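Local atomic coordinates of photosystem II extrinsic protein V (Arthrospira maxima, PDB entry 1F1C), a protein that carries one covalently bound heme c and, as an extrinsic lumenal subunit of photosystem II, probably stabilises the oxygen-evolving complex. Residues L1-R6 against V18-I24; K26-F31 against N112-I117; Y73-P77 against H90-K94. All coordinates share one frame; numbering follows the deposited sequence.

Interaction 1 of 3, residues L1-R6 against V18-I24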
loop_
_atom_site.group_PDB
_atom_site.type_symbol
_atom_site.label_atom_id
_atom_site.label_comp_id
_atom_site.label_asym_id
_atom_site.label_seq_id
_atom_site.Cartn_x
_atom_site.Cartn_y
_atom_site.Cartn_z
ATOM N N LEU A 1 -6.153 -24.885 25.684
ATOM C CA LEU A 1 -6.393 -24.841 24.213
ATOM C C LEU A 1 -6.378 -26.260 23.639
ATOM O O LEU A 1 -5.338 -26.752 23.198
ATOM C CB LEU A 1 -5.316 -23.988 23.534
ATOM C CG LEU A 1 -5.615 -23.494 22.115
ATOM C CD1 LEU A 1 -6.888 -22.648 22.109
ATOM C CD2 LEU A 1 -4.438 -22.676 21.614
ATOM N N THR A 2 -7.542 -26.908 23.655
ATOM C CA THR A 2 -7.684 -28.274 23.152
ATOM C C THR A 2 -7.213 -28.406 21.710
ATOM O O THR A 2 -7.088 -27.412 20.992
ATOM C CB THR A 2 -9.155 -28.753 23.205
ATOM O OG1 THR A 2 -9.917 -28.086 22.192
ATOM C CG2 THR A 2 -9.767 -28.453 24.563
ATOM N N GLU A 3 -6.962 -29.642 21.290
ATOM C CA GLU A 3 -6.514 -29.911 19.932
ATOM C C GLU A 3 -7.634 -29.588 18.951
ATOM O O GLU A 3 -7.406 -29.461 17.747
ATOM C CB GLU A 3 -6.109 -31.378 19.792
ATOM C CG GLU A 3 -4.958 -31.789 20.689
ATOM C CD GLU A 3 -4.436 -33.174 20.361
ATOM O OE1 GLU A 3 -3.993 -33.386 19.212
ATOM O OE2 GLU A 3 -4.471 -34.053 21.251
ATOM N N GLU A 4 -8.847 -29.453 19.478
ATOM C CA GLU A 4 -10.009 -29.142 18.658
ATOM C C GLU A 4 -9.949 -27.706 18.135
ATOM O O GLU A 4 -10.090 -27.461 16.936
ATOM C CB GLU A 4 -11.288 -29.346 19.471
ATOM C CG GLU A 4 -12.558 -29.070 18.686
ATOM C CD GLU A 4 -12.583 -29.811 17.362
ATOM O OE1 GLU A 4 -12.472 -31.058 17.371
ATOM O OE2 GLU A 4 -12.710 -29.142 16.311
ATOM N N LEU A 5 -9.739 -26.756 19.038
ATOM C CA LEU A 5 -9.664 -25.361 18.645
ATOM C C LEU A 5 -8.500 -25.146 17.694
ATOM O O LEU A 5 -8.531 -24.242 16.855
ATOM C CB LEU A 5 -9.487 -24.473 19.876
ATOM C CG LEU A 5 -10.650 -24.437 20.870
ATOM C CD1 LEU A 5 -10.229 -23.640 22.087
ATOM C CD2 LEU A 5 -11.892 -23.819 20.225
ATOM N N ARG A 6 -7.482 -25.990 17.827
ATOM C CA ARG A 6 -6.282 -25.897 17.010
ATOM C C ARG A 6 -6.364 -26.691 15.710
ATOM O O ARG A 6 -5.343 -26.970 15.086
ATOM C CB ARG A 6 -5.070 -26.338 17.834
ATOM C CG ARG A 6 -4.759 -25.386 18.990
ATOM C CD ARG A 6 -4.110 -26.090 20.169
ATOM N NE ARG A 6 -2.886 -26.788 19.797
ATOM C CZ ARG A 6 -2.693 -28.094 19.966
ATOM N NH1 ARG A 6 -3.644 -28.851 20.504
ATOM N NH2 ARG A 6 -1.546 -28.646 19.595
ATOM N N VAL A 18 -3.840 -29.998 12.411
ATOM C CA VAL A 18 -3.803 -29.642 13.810
ATOM C C VAL A 18 -2.477 -28.954 14.069
ATOM O O VAL A 18 -1.427 -29.579 13.988
ATOM C CB VAL A 18 -3.928 -30.886 14.700
ATOM C CG1 VAL A 18 -4.066 -30.468 16.160
ATOM C CG2 VAL A 18 -5.131 -31.717 14.259
ATOM N N LEU A 19 -2.515 -27.659 14.346
ATOM C CA LEU A 19 -1.284 -26.939 14.619
ATOM C C LEU A 19 -0.925 -27.042 16.088
ATOM O O LEU A 19 -1.794 -27.161 16.945
ATOM C CB LEU A 19 -1.411 -25.463 14.234
ATOM C CG LEU A 19 -1.166 -25.134 12.764
ATOM C CD1 LEU A 19 -2.230 -25.807 11.904
ATOM C CD2 LEU A 19 -1.188 -23.622 12.573
ATOM N N SER A 20 0.368 -27.007 16.372
ATOM C CA SER A 20 0.818 -27.072 17.750
ATOM C C SER A 20 0.630 -25.679 18.326
ATOM O O SER A 20 0.627 -24.689 17.592
ATOM C CB SER A 20 2.299 -27.441 17.822
ATOM O OG SER A 20 3.102 -26.315 17.493
ATOM N N LEU A 21 0.473 -25.606 19.637
ATOM C CA LEU A 21 0.309 -24.331 20.302
ATOM C C LEU A 21 1.572 -23.510 20.081
ATOM O O LEU A 21 1.503 -22.299 19.888
ATOM C CB LEU A 21 0.062 -24.545 21.801
ATOM C CG LEU A 21 -0.039 -23.271 22.650
ATOM C CD1 LEU A 21 -1.066 -22.327 22.032
ATOM C CD2 LEU A 21 -0.417 -23.627 24.074
ATOM N N LYS A 22 2.723 -24.174 20.086
ATOM C CA LYS A 22 3.992 -23.482 19.887
ATOM C C LYS A 22 4.005 -22.687 18.582
ATOM O O LYS A 22 4.437 -21.535 18.554
ATOM C CB LYS A 22 5.152 -24.482 19.890
ATOM C CG LYS A 22 6.526 -23.825 19.895
ATOM C CD LYS A 22 7.657 -24.852 19.975
ATOM C CE LYS A 22 7.900 -25.551 18.641
ATOM N NZ LYS A 22 8.392 -24.616 17.584
ATOM N N GLU A 23 3.527 -23.303 17.506
ATOM C CA GLU A 23 3.496 -22.651 16.202
ATOM C C GLU A 23 2.620 -21.409 16.235
ATOM O O GLU A 23 2.953 -20.382 15.638
ATOM C CB GLU A 23 2.985 -23.622 15.141
ATOM C CG GLU A 23 3.891 -24.830 14.938
ATOM C CD GLU A 23 3.288 -25.860 14.004
ATOM O OE1 GLU A 23 2.182 -26.359 14.307
ATOM O OE2 GLU A 23 3.919 -26.166 12.970
ATOM N N ILE A 24 1.497 -21.504 16.938
ATOM C CA ILE A 24 0.583 -20.382 17.054
ATOM C C ILE A 24 1.231 -19.233 17.827
ATOM O O ILE A 24 1.002 -18.064 17.510
ATOM C CB ILE A 24 -0.727 -20.813 17.742
ATOM C CG1 ILE A 24 -1.435 -21.861 16.879
ATOM C CG2 ILE A 24 -1.632 -19.620 17.942
ATOM C CD1 ILE A 24 -2.639 -22.480 17.547
#

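Interaction 2 of 3, residues K26-F31 against N112-I117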
loop_
_atom_site.group_PDB
_atom_site.type_symbol
_atom_site.label_atom_id
_atom_site.label_comp_id
_atom_site.label_asym_id
_atom_site.label_seq_id
_atom_site.Cartn_x
_atom_site.Cartn_y
_atom_site.Cartn_z
ATOM N N LYS A 26 4.272 -18.511 17.774
ATOM C CA LYS A 26 5.186 -17.912 16.805
ATOM C C LYS A 26 4.430 -17.120 15.748
ATOM O O LYS A 26 4.913 -16.096 15.272
ATOM C CB LYS A 26 6.025 -18.988 16.118
ATOM C CG LYS A 26 7.064 -19.643 17.013
ATOM C CD LYS A 26 7.889 -20.648 16.221
ATOM C CE LYS A 26 8.949 -21.298 17.085
ATOM N NZ LYS A 26 9.775 -22.288 16.328
ATOM N N GLY A 27 3.245 -17.597 15.379
ATOM C CA GLY A 27 2.455 -16.890 14.387
ATOM C C GLY A 27 2.073 -15.525 14.933
ATOM O O GLY A 27 2.119 -14.517 14.226
ATOM N N GLN A 28 1.696 -15.499 16.207
ATOM C CA GLN A 28 1.314 -14.264 16.875
ATOM C C GLN A 28 2.451 -13.256 16.781
ATOM O O GLN A 28 2.242 -12.105 16.404
ATOM C CB GLN A 28 0.984 -14.542 18.346
ATOM C CG GLN A 28 0.449 -13.330 19.100
ATOM C CD GLN A 28 0.139 -13.634 20.552
ATOM O OE1 GLN A 28 0.977 -14.175 21.270
ATOM N NE2 GLN A 28 -1.064 -13.287 20.992
ATOM N N GLN A 29 3.656 -13.699 17.125
ATOM C CA GLN A 29 4.833 -12.842 17.074
ATOM C C GLN A 29 4.987 -12.228 15.703
ATOM O O GLN A 29 5.060 -11.008 15.567
ATOM C CB GLN A 29 6.097 -13.639 17.395
ATOM C CG GLN A 29 6.275 -13.949 18.862
ATOM C CD GLN A 29 7.265 -15.069 19.087
ATOM O OE1 GLN A 29 8.353 -15.085 18.498
ATOM N NE2 GLN A 29 6.896 -16.020 19.947
ATOM N N VAL A 30 5.050 -13.073 14.678
ATOM C CA VAL A 30 5.208 -12.552 13.332
ATOM C C VAL A 30 4.079 -11.574 13.065
ATOM O O VAL A 30 4.293 -10.482 12.526
ATOM C CB VAL A 30 5.180 -13.676 12.267
ATOM C CG1 VAL A 30 5.242 -13.077 10.875
ATOM C CG2 VAL A 30 6.365 -14.602 12.466
ATOM N N PHE A 31 2.873 -11.953 13.469
ATOM C CA PHE A 31 1.734 -11.088 13.242
ATOM C C PHE A 31 1.899 -9.749 13.946
ATOM O O PHE A 31 1.782 -8.698 13.320
ATOM C CB PHE A 31 0.444 -11.772 13.701
ATOM C CG PHE A 31 -0.803 -10.992 13.376
ATOM C CD1 PHE A 31 -1.249 -9.982 14.227
ATOM C CD2 PHE A 31 -1.511 -11.246 12.201
ATOM C CE1 PHE A 31 -2.390 -9.230 13.913
ATOM C CE2 PHE A 31 -2.648 -10.505 11.878
ATOM C CZ PHE A 31 -3.089 -9.494 12.733
ATOM N N ASN A 112 2.357 -20.355 10.349
ATOM C CA ASN A 112 2.040 -20.032 11.745
ATOM C C ASN A 112 1.112 -18.809 11.855
ATOM O O ASN A 112 0.127 -18.812 12.615
ATOM C CB ASN A 112 3.339 -19.758 12.526
ATOM C CG ASN A 112 4.295 -20.959 12.541
ATOM O OD1 ASN A 112 5.501 -20.790 12.693
ATOM N ND2 ASN A 112 3.757 -22.161 12.400
ATOM N N VAL A 113 1.432 -17.758 11.103
ATOM C CA VAL A 113 0.618 -16.556 11.138
ATOM C C VAL A 113 -0.787 -16.920 10.665
ATOM O O VAL A 113 -1.778 -16.431 11.214
ATOM C CB VAL A 113 1.199 -15.440 10.230
ATOM C CG1 VAL A 113 0.401 -14.151 10.409
ATOM C CG2 VAL A 113 2.649 -15.198 10.573
ATOM N N ALA A 114 -0.864 -17.789 9.658
ATOM C CA ALA A 114 -2.148 -18.227 9.115
ATOM C C ALA A 114 -2.968 -18.942 10.190
ATOM O O ALA A 114 -4.177 -18.737 10.312
ATOM C CB ALA A 114 -1.916 -19.154 7.918
ATOM N N GLY A 115 -2.301 -19.792 10.968
ATOM C CA GLY A 115 -2.987 -20.501 12.024
ATOM C C GLY A 115 -3.431 -19.521 13.092
ATOM O O GLY A 115 -4.534 -19.633 13.634
ATOM N N TYR A 116 -2.566 -18.561 13.403
ATOM C CA TYR A 116 -2.878 -17.550 14.412
ATOM C C TYR A 116 -4.127 -16.767 14.010
ATOM O O TYR A 116 -5.088 -16.669 14.780
ATOM C CB TYR A 116 -1.703 -16.573 14.579
ATOM C CG TYR A 116 -2.031 -15.402 15.471
ATOM C CD1 TYR A 116 -2.248 -15.581 16.834
ATOM C CD2 TYR A 116 -2.169 -14.118 14.944
ATOM C CE1 TYR A 116 -2.599 -14.514 17.653
ATOM C CE2 TYR A 116 -2.514 -13.045 15.753
ATOM C CZ TYR A 116 -2.729 -13.251 17.105
ATOM O OH TYR A 116 -3.084 -12.193 17.911
ATOM N N ILE A 117 -4.103 -16.204 12.806
ATOM C CA ILE A 117 -5.234 -15.437 12.308
ATOM C C ILE A 117 -6.534 -16.226 12.426
ATOM O O ILE A 117 -7.524 -15.705 12.931
ATOM C CB ILE A 117 -5.025 -15.017 10.823
ATOM C CG1 ILE A 117 -3.900 -13.965 10.728
ATOM C CG2 ILE A 117 -6.351 -14.497 10.240
ATOM C CD1 ILE A 117 -3.515 -13.530 9.287
#

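Interaction 3 of 3, residues Y73-P77 against H90-K94. With HEC (heme c), chain C.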
loop_
_atom_site.group_PDB
_atom_site.type_symbol
_atom_site.label_atom_id
_atom_site.label_comp_id
_atom_site.label_asym_id
_atom_site.label_seq_id
_atom_site.Cartn_x
_atom_site.Cartn_y
_atom_site.Cartn_z
ATOM N N TYR A 73 -1.840 -15.557 0.224
ATOM C CA TYR A 73 -2.105 -14.135 0.325
ATOM C C TYR A 73 -0.869 -13.330 0.707
ATOM O O TYR A 73 -0.587 -12.298 0.098
ATOM C CB TYR A 73 -3.210 -13.859 1.346
ATOM C CG TYR A 73 -3.642 -12.422 1.298
ATOM C CD1 TYR A 73 -4.621 -11.995 0.393
ATOM C CD2 TYR A 73 -2.997 -11.463 2.076
ATOM C CE1 TYR A 73 -4.941 -10.641 0.265
ATOM C CE2 TYR A 73 -3.299 -10.113 1.947
ATOM C CZ TYR A 73 -4.272 -9.707 1.045
ATOM O OH TYR A 73 -4.577 -8.371 0.935
ATOM N N ILE A 74 -0.138 -13.789 1.720
ATOM C CA ILE A 74 1.055 -13.075 2.159
ATOM C C ILE A 74 2.142 -13.155 1.104
ATOM O O ILE A 74 2.896 -12.203 0.905
ATOM C CB ILE A 74 1.591 -13.629 3.481
ATOM C CG1 ILE A 74 0.502 -13.523 4.545
ATOM C CG2 ILE A 74 2.836 -12.853 3.899
ATOM C CD1 ILE A 74 0.775 -14.341 5.801
ATOM N N LYS A 75 2.219 -14.292 0.427
ATOM C CA LYS A 75 3.206 -14.467 -0.629
ATOM C C LYS A 75 2.811 -13.638 -1.857
ATOM O O LYS A 75 3.671 -13.120 -2.575
ATOM C CB LYS A 75 3.297 -15.942 -1.028
ATOM C CG LYS A 75 3.896 -16.841 0.041
ATOM C CD LYS A 75 3.640 -18.316 -0.238
ATOM C CE LYS A 75 4.251 -18.778 -1.546
ATOM N NZ LYS A 75 5.734 -18.664 -1.534
ATOM N N ASN A 76 1.507 -13.497 -2.083
ATOM C CA ASN A 76 1.028 -12.773 -3.249
ATOM C C ASN A 76 -0.269 -12.015 -2.974
ATOM O O ASN A 76 -1.344 -12.404 -3.436
ATOM C CB ASN A 76 0.807 -13.765 -4.389
ATOM C CG ASN A 76 0.634 -13.085 -5.725
ATOM O OD1 ASN A 76 0.107 -13.679 -6.662
ATOM N ND2 ASN A 76 1.091 -11.841 -5.828
ATOM N N PRO A 77 -0.182 -10.912 -2.222
ATOM C CA PRO A 77 -1.344 -10.084 -1.874
ATOM C C PRO A 77 -2.162 -9.564 -3.067
ATOM O O PRO A 77 -1.606 -9.095 -4.061
ATOM C CB PRO A 77 -0.722 -8.946 -1.070
ATOM C CG PRO A 77 0.454 -9.594 -0.420
ATOM C CD PRO A 77 1.032 -10.425 -1.542
ATOM N N HIS A 90 1.323 -3.780 -0.364
ATOM C CA HIS A 90 0.950 -4.571 0.809
ATOM C C HIS A 90 2.093 -5.500 1.177
ATOM O O HIS A 90 2.756 -6.054 0.302
ATOM C CB HIS A 90 -0.315 -5.401 0.549
ATOM C CG HIS A 90 -0.795 -6.170 1.750
ATOM N ND1 HIS A 90 -0.156 -7.299 2.221
ATOM C CD2 HIS A 90 -1.853 -5.973 2.574
ATOM C CE1 HIS A 90 -0.803 -7.762 3.280
ATOM N NE2 HIS A 90 -1.840 -6.977 3.523
ATOM N N PRO A 91 2.347 -5.665 2.484
ATOM C CA PRO A 91 3.426 -6.540 2.941
ATOM C C PRO A 91 3.382 -7.910 2.266
ATOM O O PRO A 91 2.329 -8.540 2.168
ATOM C CB PRO A 91 3.188 -6.607 4.444
ATOM C CG PRO A 91 2.733 -5.212 4.744
ATOM C CD PRO A 91 1.729 -4.962 3.624
ATOM N N SER A 92 4.545 -8.347 1.792
ATOM C CA SER A 92 4.714 -9.624 1.104
ATOM C C SER A 92 6.214 -9.849 0.998
ATOM O O SER A 92 6.999 -8.988 1.394
ATOM C CB SER A 92 4.117 -9.570 -0.306
ATOM O OG SER A 92 4.872 -8.707 -1.145
ATOM N N LEU A 93 6.613 -10.993 0.451
ATOM C CA LEU A 93 8.027 -11.316 0.311
ATOM C C LEU A 93 8.688 -10.561 -0.833
ATOM O O LEU A 93 9.906 -10.430 -0.873
ATOM C CB LEU A 93 8.209 -12.828 0.137
ATOM C CG LEU A 93 7.874 -13.612 1.413
ATOM C CD1 LEU A 93 7.795 -15.099 1.129
ATOM C CD2 LEU A 93 8.926 -13.311 2.471
ATOM N N LYS A 94 7.884 -10.053 -1.758
ATOM C CA LYS A 94 8.414 -9.295 -2.882
ATOM C C LYS A 94 8.207 -7.819 -2.575
ATOM O O LYS A 94 8.387 -6.951 -3.427
ATOM C CB LYS A 94 7.673 -9.672 -4.169
ATOM C CG LYS A 94 6.204 -9.285 -4.170
ATOM C CD LYS A 94 5.486 -9.809 -5.407
ATOM C CE LYS A 94 5.374 -11.328 -5.392
ATOM N NZ LYS A 94 4.543 -11.827 -6.523
HETATM FE FE HEC C . -2.966 -6.773 5.391
HETATM C CHA HEC C . -5.822 -7.129 3.586
HETATM C CHB HEC C . -3.068 -10.190 6.156
HETATM C CHC HEC C . 0.005 -6.591 7.045
HETATM C CHD HEC C . -3.119 -3.411 5.071
HETATM N NA HEC C . -4.132 -8.315 4.909
HETATM C C1A HEC C . -5.264 -8.282 4.140
HETATM C C2A HEC C . -5.864 -9.589 4.107
HETATM C C3A HEC C . -5.108 -10.432 4.811
HETATM C C4A HEC C . -4.060 -9.638 5.347
HETATM C CMA HEC C . -5.182 -11.949 4.870
HETATM C CAA HEC C . -7.105 -9.975 3.375
HETATM C CBA HEC C . -8.257 -9.664 4.296
HETATM C CGA HEC C . -9.555 -10.197 3.760
HETATM O O1A HEC C . -9.550 -10.740 2.639
HETATM O O2A HEC C . -10.577 -10.074 4.457
HETATM N NB HEC C . -1.787 -8.081 6.350
HETATM C C1B HEC C . -1.995 -9.458 6.602
HETATM C C2B HEC C . -0.878 -10.053 7.257
HETATM C C3B HEC C . 0.043 -9.076 7.386
HETATM C C4B HEC C . -0.541 -7.849 6.891
HETATM C CMB HEC C . -0.733 -11.485 7.743
HETATM C CAB HEC C . 1.336 -9.251 7.876
HETATM C CBB HEC C . 2.273 -10.071 7.220
HETATM N NC HEC C . -1.838 -5.319 5.963
HETATM C C1C HEC C . -0.645 -5.408 6.660
HETATM C C2C HEC C . -0.098 -4.119 6.917
HETATM C C3C HEC C . -0.921 -3.208 6.320
HETATM C C4C HEC C . -2.040 -3.974 5.764
HETATM C CMC HEC C . 1.132 -3.804 7.766
HETATM C CAC HEC C . -0.767 -1.799 6.391
HETATM C CBC HEC C . 0.400 -1.147 5.890
HETATM N ND HEC C . -4.172 -5.536 4.464
HETATM C C1D HEC C . -4.071 -4.165 4.387
HETATM C C2D HEC C . -5.118 -3.608 3.600
HETATM C C3D HEC C . -5.869 -4.648 3.187
HETATM C C4D HEC C . -5.303 -5.846 3.746
HETATM C CMD HEC C . -5.457 -2.108 3.452
HETATM C CAD HEC C . -7.058 -4.596 2.221
HETATM C CBD HEC C . -6.625 -4.693 0.759
HETATM C CGD HEC C . -7.804 -4.722 -0.209
HETATM O O1D HEC C . -8.564 -5.707 -0.218
HETATM O O2D HEC C . -7.977 -3.746 -0.966
#

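Interaction 1 of 3, residues L1-R6 against V18-I24
With CG anti to its carbonyl carbon (chi1 -67°) and the chain bent at chi3 (57°), Arg6 lays its side chain across the turn from Leu19 to Leu21 that leads into helix 21-34. CG rests 3.9 Å from Ile24 CD1, while the guanidinium has Leu21 N and Ser20 CA near its plane at the edge, NH2 being 3.4 Å from Ser20 CA. Leu19 O approaches the same group obliquely, 3.0 Å from Arg6 NH2. The backbone of Arg6 is engaged too: its O accepts a hydrogen bond of 3.0 Å from Leu19 N, and Val18 CA-H approaches that oxygen. At the chain terminus Leu1 CD2 meets Leu21 CD1 at 3.4 Å, tight for two methyl groups, with the leucines crossing obliquely. Ser20, the N-cap of helix 21-34, and Glu23 form a capping box: Ser20 OG accepts from Glu23 N (3.0 Å) and Glu23 OE1 from Ser20 N (2.8 Å). An alanine in place of Arg6 is likely to open a gap over the Leu19-Leu21 turn, with no cationic group beside Leu19 O and no CG against Ile24 CD1. The N-terminal arm is joined to the segment leading into the helix by a directional backbone bond, apolar contact and a guanidinium set close to Leu19 O; the positive charge beside the helix N terminus may be partly offset by Glu23, whose OE1 is 6.9 Å from Arg6 NH2.

Interaction 2 of 3, residues K26-F31 against N112-I117
One face of the Tyr116 ring lies under the backbone of Gln28, whose CA stands 3.7 Å from the ring centroid and nearly on the normal, a CH-pi contact that Gln28 CB and CG extend outward along the ring. These residues sit where the N-terminal helix 21-34 crosses the C-terminal helix 107-124, the near-perpendicular helix pair that is a hallmark of the cytochrome c fold; here the short axes meet at 95° and approach to 7.3 Å. The Phe31 ring receives Tyr116 CE2 over one face, with Phe31 CG 3.6 Å from that atom, and has Val113 CG1 at its edge, in plane. The two aromatic planes meet obliquely at 54°. Gly27 permits the close approach of the helices: its CA is 3.5 Å from Val113 N, and a CB on it would run into Asn112 O. Gly27 CA also makes a CA-H...O contact with that carbonyl oxygen. Toward the heme, Ile117 CG1 reaches Phe31 CE2 at 3.9 Å; Val113 and Ile117 both touch the cofactor, and Phe31 lies close to Cys35, which is covalently bound to the heme, and to His39, an axial ligand of its iron. On the flank beside Gly27, with CG2 anti to its carbonyl carbon, Val113 presses that methyl group against Val30, 3.4 Å from Val30 CB and equally near Val30 CG1.

Interaction 3 of 3, residues Y73-P77 against H90-K94
Tyr73 overlaps the heme with one face of its ring, CE2 lying 3.4 Å from C2A of heme c, and turns its edge toward the face of His90. The pair is T-shaped, with centroids 5.3 Å apart and planes at 88°; Tyr73 CE2 comes to 3.7 Å from His90 CE1. Pro77 CA covers the other face of the tyrosine, over its centre, and Pro91 CD lies against the other face of the imidazole. CG of His90 stands anti to the backbone N (chi1 -176°), which carries the ring out from the chain to the cofactor, and NE2 binds the heme iron at 2.2 Å. His39 is the second axial ligand, which makes this a bis-histidine c-type heme, whereas class I cytochromes c usually pair histidine with methionine. ND1, at the other end of the imidazole, donates to Pro91 O at 2.8 Å, close to the ring plane; this bond, with Tyr73 on one face, probably limits rotation of the imidazole. Leu89 of the second subunit also packs on His90. The pyrrolidine of Pro77 crosses the histidine side chain at about a right angle, its CG 3.6 Å from His90 ND1. Farther along, Ser92 CB lies 3.1 Å from Ile74 O at the end of helix 67-75. It also meets Pro77 CD, just beyond that helix, at 3.4 Å, closer than usual for two carbons.

In the fold
From the N terminus, interaction 1 closes first: the arm 1-6 and strand 7-9 turn back through strand 16-18, and the loop ends at the start of helix 21-34. The same helix then enters interaction 2, whose 26-31 segment meets 112-117 on helix 107-124 some 80 residues later. Interaction 3, joining the end of helix 67-75 to the loop that carries His90, closes a short loop nested wholly inside that long one. Interactions 1 and 2 touch, through Glu23 and Leu19 against Asn112 and Gly115, whereas interaction 3 lies across the chain's centre from interaction 1. Interactions 2 and 3 do not touch but both supply residues to the heme pocket.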